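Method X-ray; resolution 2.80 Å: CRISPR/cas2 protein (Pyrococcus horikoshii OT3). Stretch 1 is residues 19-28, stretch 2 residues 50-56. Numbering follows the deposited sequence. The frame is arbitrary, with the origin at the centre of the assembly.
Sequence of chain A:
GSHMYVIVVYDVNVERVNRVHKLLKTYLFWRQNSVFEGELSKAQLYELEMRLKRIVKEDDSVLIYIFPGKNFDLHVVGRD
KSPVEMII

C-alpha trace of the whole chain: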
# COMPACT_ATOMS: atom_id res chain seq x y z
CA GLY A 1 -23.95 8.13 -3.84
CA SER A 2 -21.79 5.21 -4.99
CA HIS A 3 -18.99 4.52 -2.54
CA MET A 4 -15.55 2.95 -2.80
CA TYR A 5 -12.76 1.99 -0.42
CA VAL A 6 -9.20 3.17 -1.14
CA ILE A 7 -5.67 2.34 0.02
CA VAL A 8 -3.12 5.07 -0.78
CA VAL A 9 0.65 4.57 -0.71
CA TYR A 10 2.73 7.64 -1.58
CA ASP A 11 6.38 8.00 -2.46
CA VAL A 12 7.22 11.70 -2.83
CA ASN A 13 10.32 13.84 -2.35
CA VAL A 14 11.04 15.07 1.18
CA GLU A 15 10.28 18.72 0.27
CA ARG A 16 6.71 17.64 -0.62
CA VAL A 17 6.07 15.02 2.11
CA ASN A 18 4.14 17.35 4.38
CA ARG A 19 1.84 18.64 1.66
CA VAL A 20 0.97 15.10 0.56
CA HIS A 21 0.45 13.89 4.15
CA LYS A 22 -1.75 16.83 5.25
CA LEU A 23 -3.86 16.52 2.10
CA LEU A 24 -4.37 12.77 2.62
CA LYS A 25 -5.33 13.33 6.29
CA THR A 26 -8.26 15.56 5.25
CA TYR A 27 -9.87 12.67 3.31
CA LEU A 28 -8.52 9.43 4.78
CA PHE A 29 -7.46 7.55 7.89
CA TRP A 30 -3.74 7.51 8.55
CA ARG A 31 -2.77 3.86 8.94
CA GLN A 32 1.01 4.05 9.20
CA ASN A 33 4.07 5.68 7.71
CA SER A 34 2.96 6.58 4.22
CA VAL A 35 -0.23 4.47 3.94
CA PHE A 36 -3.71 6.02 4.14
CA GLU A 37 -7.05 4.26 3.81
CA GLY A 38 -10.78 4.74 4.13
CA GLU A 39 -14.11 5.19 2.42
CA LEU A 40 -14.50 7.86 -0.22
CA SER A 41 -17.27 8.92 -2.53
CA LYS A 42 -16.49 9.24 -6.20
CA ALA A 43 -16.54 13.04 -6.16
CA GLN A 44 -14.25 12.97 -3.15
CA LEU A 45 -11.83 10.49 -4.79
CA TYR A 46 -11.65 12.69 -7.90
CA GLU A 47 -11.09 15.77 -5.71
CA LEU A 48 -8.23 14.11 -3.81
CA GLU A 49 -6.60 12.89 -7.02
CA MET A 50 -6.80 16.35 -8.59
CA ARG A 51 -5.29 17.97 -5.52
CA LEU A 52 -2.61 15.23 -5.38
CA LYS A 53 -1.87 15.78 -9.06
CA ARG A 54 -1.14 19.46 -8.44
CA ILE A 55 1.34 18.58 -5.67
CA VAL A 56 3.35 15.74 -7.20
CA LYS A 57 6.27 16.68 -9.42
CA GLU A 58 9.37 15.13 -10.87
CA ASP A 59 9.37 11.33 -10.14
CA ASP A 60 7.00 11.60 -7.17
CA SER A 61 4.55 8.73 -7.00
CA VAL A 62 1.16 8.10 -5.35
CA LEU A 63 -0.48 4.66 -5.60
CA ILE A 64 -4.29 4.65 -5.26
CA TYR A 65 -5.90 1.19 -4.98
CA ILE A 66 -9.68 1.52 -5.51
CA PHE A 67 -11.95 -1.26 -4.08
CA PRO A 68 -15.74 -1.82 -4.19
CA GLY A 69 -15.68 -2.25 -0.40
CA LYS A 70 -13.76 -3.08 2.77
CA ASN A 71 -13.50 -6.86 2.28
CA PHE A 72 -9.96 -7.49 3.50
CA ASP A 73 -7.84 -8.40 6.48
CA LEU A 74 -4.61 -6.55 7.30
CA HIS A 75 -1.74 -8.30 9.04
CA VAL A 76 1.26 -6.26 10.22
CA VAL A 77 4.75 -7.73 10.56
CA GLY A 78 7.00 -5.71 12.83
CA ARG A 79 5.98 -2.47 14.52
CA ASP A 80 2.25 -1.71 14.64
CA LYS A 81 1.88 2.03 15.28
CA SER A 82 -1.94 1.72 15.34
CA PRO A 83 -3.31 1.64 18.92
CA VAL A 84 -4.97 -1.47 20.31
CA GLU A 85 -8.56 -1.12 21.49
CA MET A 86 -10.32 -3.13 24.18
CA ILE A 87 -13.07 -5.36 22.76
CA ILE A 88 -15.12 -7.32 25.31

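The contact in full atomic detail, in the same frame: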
# COMPACT_ATOMS: atom_id res chain seq x y z
N ARG A 19 3.02 18.24 2.41
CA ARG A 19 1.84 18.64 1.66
C ARG A 19 1.03 17.43 1.23
O ARG A 19 -0.20 17.47 1.33
CB ARG A 19 2.26 19.42 0.42
CG ARG A 19 3.06 20.67 0.67
CD ARG A 19 3.51 21.31 -0.64
NE ARG A 19 2.35 21.81 -1.37
CZ ARG A 19 2.29 21.97 -2.69
NH1 ARG A 19 3.35 21.68 -3.46
NH2 ARG A 19 1.17 22.44 -3.24
N VAL A 20 1.69 16.31 0.92
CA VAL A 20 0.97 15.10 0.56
C VAL A 20 0.31 14.48 1.79
O VAL A 20 -0.86 14.08 1.73
CB VAL A 20 1.93 14.10 -0.14
CG1 VAL A 20 1.31 12.72 -0.28
CG2 VAL A 20 2.28 14.59 -1.52
N HIS A 21 0.99 14.50 2.93
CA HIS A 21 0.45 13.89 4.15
C HIS A 21 -0.73 14.68 4.72
O HIS A 21 -1.73 14.07 5.14
CB HIS A 21 1.55 13.75 5.20
CG HIS A 21 1.13 13.03 6.44
ND1 HIS A 21 0.63 13.69 7.55
CD2 HIS A 21 1.16 11.71 6.76
CE1 HIS A 21 0.35 12.80 8.50
NE2 HIS A 21 0.65 11.60 8.04
N LYS A 22 -0.66 16.01 4.72
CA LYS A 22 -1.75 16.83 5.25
C LYS A 22 -2.99 16.73 4.37
O LYS A 22 -4.12 16.62 4.88
CB LYS A 22 -1.32 18.29 5.39
CG LYS A 22 -0.47 18.59 6.62
CD LYS A 22 -0.33 20.09 6.88
CE LYS A 22 0.56 20.37 8.10
NZ LYS A 22 0.31 19.44 9.24
N LEU A 23 -2.77 16.68 3.05
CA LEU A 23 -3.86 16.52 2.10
C LEU A 23 -4.55 15.17 2.25
O LEU A 23 -5.80 15.12 2.30
CB LEU A 23 -3.32 16.70 0.69
CG LEU A 23 -4.29 16.41 -0.45
CD1 LEU A 23 -5.48 17.36 -0.39
CD2 LEU A 23 -3.58 16.46 -1.81
N LEU A 24 -3.77 14.09 2.42
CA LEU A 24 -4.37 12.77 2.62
C LEU A 24 -5.05 12.63 3.97
O LEU A 24 -5.94 11.78 4.10
CB LEU A 24 -3.32 11.69 2.45
CG LEU A 24 -2.87 11.39 1.03
CD1 LEU A 24 -1.58 10.57 0.97
CD2 LEU A 24 -3.99 10.69 0.27
N LYS A 25 -4.68 13.43 4.98
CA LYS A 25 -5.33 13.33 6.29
C LYS A 25 -6.69 14.03 6.32
O LYS A 25 -7.55 13.68 7.13
CB LYS A 25 -4.42 13.87 7.40
CG LYS A 25 -4.92 13.65 8.89
CD LYS A 25 -4.07 12.64 9.74
CE LYS A 25 -4.88 12.03 10.94
NZ LYS A 25 -5.57 10.69 10.68
N THR A 26 -6.92 14.99 5.42
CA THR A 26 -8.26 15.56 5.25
C THR A 26 -9.27 14.51 4.78
O THR A 26 -10.42 14.52 5.23
CB THR A 26 -8.23 16.80 4.34
OG1 THR A 26 -7.62 16.50 3.08
CG2 THR A 26 -7.41 17.86 5.01
N TYR A 27 -8.89 13.61 3.86
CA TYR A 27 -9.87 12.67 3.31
C TYR A 27 -9.84 11.31 3.97
O TYR A 27 -10.87 10.64 3.99
CB TYR A 27 -9.65 12.45 1.80
CG TYR A 27 -9.82 13.66 0.93
CD1 TYR A 27 -8.79 14.58 0.80
CD2 TYR A 27 -11.01 13.90 0.24
CE1 TYR A 27 -8.91 15.69 0.01
CE2 TYR A 27 -11.16 15.03 -0.56
CZ TYR A 27 -10.09 15.92 -0.66
OH TYR A 27 -10.15 17.05 -1.43
N LEU A 28 -8.69 10.85 4.48
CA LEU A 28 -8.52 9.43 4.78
C LEU A 28 -7.94 9.23 6.17
O LEU A 28 -7.44 10.15 6.81
CB LEU A 28 -7.63 8.75 3.72
CG LEU A 28 -8.25 8.66 2.32
CD1 LEU A 28 -7.25 8.26 1.24
CD2 LEU A 28 -9.42 7.71 2.37
N MET A 50 -7.12 15.07 -7.96
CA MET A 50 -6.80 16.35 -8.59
C MET A 50 -5.88 17.18 -7.70
O MET A 50 -4.94 17.81 -8.18
CB MET A 50 -8.09 17.11 -8.92
CG MET A 50 -7.88 18.48 -9.60
SD MET A 50 -7.95 19.90 -8.46
CE MET A 50 -8.60 21.21 -9.50
N ARG A 51 -6.15 17.21 -6.40
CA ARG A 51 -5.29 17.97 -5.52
C ARG A 51 -3.92 17.29 -5.35
O ARG A 51 -2.90 17.98 -5.25
CB ARG A 51 -6.00 18.19 -4.18
CG ARG A 51 -7.11 19.25 -4.28
CD ARG A 51 -8.02 19.28 -3.06
NE ARG A 51 -7.46 20.13 -2.01
CZ ARG A 51 -7.88 20.14 -0.75
NH1 ARG A 51 -8.87 19.34 -0.37
NH2 ARG A 51 -7.29 20.93 0.15
N LEU A 52 -3.88 15.95 -5.39
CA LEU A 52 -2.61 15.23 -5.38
C LEU A 52 -1.82 15.50 -6.65
O LEU A 52 -0.60 15.67 -6.61
CB LEU A 52 -2.83 13.73 -5.24
CG LEU A 52 -3.09 13.15 -3.84
CD1 LEU A 52 -3.69 11.76 -3.92
CD2 LEU A 52 -1.82 13.14 -3.02
N LYS A 53 -2.53 15.60 -7.78
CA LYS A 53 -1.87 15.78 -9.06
C LYS A 53 -1.21 17.15 -9.16
O LYS A 53 -0.21 17.31 -9.88
CB LYS A 53 -2.87 15.59 -10.19
CG LYS A 53 -2.28 15.04 -11.46
CD LYS A 53 -3.37 14.58 -12.39
CE LYS A 53 -3.06 13.19 -12.92
NZ LYS A 53 -4.23 12.62 -13.62
N ARG A 54 -1.73 18.13 -8.44
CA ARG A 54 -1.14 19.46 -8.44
C ARG A 54 0.01 19.58 -7.46
O ARG A 54 0.76 20.56 -7.54
CB ARG A 54 -2.21 20.52 -8.13
CG ARG A 54 -3.40 20.48 -9.10
CD ARG A 54 -4.22 21.77 -9.18
NE ARG A 54 -3.41 22.98 -9.03
CZ ARG A 54 -2.71 23.54 -10.01
NH1 ARG A 54 -2.75 23.04 -11.24
NH2 ARG A 54 -1.99 24.64 -9.77
N ILE A 55 0.24 18.58 -6.62
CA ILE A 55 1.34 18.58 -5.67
C ILE A 55 2.53 17.83 -6.22
O ILE A 55 3.66 18.32 -6.17
CB ILE A 55 0.90 17.98 -4.32
CG1 ILE A 55 -0.03 18.92 -3.56
CG2 ILE A 55 2.11 17.69 -3.45
CD1 ILE A 55 -0.45 18.36 -2.21
N VAL A 56 2.28 16.64 -6.80
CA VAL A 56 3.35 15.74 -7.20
C VAL A 56 4.07 16.32 -8.41
O VAL A 56 3.46 16.91 -9.32
CB VAL A 56 2.83 14.31 -7.45
CG1 VAL A 56 2.25 13.74 -6.17
CG2 VAL A 56 1.84 14.25 -8.60

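Two helices pack side by side and run almost exactly antiparallel, at 176°, with their axes 10.4 Å apart at closest approach. Val20 and Leu52 mark the register, their CA atoms 6.9 Å apart. What joins the helices is mainly an apolar seam, bordered by two exposed arginines, one of them hydrogen-bonded to a tyrosine.

Leu23 and Ile55 are central, and both point their CA-to-CB bonds toward the opposing helix. Leu23 adopts chi1 t and chi2 p, which brings CD2 to 3.7 Å from Ile55 CD1 and 3.6 Å from the backbone N of Leu52. Ile55, with chi1 m and chi2 t, extends its longer branch so that CD1 also lies 3.7 Å from the carbonyl O of Arg19, while its CG2 meets Val20 CG2 at 3.7 Å. Val20 sets out sideways, and its short, branched side chain fills the space beside Ile55 without needing to reach far. Leu52 and Leu24 also start sideways, but in the m,t conformation their ends come nearer the partner helix; Leu24 CD2 approaches Leu52 CD1 at 4.3 Å. Such wholly apolar side chains suit a buried seam because they leave no polar group unsatisfied.

At the exposed margin, long side chains combine apolar contact with a charged end. Arg51 (m, t, p) folds its guanidinium so that one face lies against Leu23, with CZ 3.7 Å from Leu23 CD1. The planar group can cover a methyl this way while its edge remains free for hydrogen bonding: NH1 of Arg51 donates to OH of Tyr27 at 2.8 Å. Tyr27, with chi1 m, carries that hydroxyl across to the other helix. Arg19, also m, t, p, lays a guanidinium face over Ile55, its NH2 3.7 Å from Ile55 CG1.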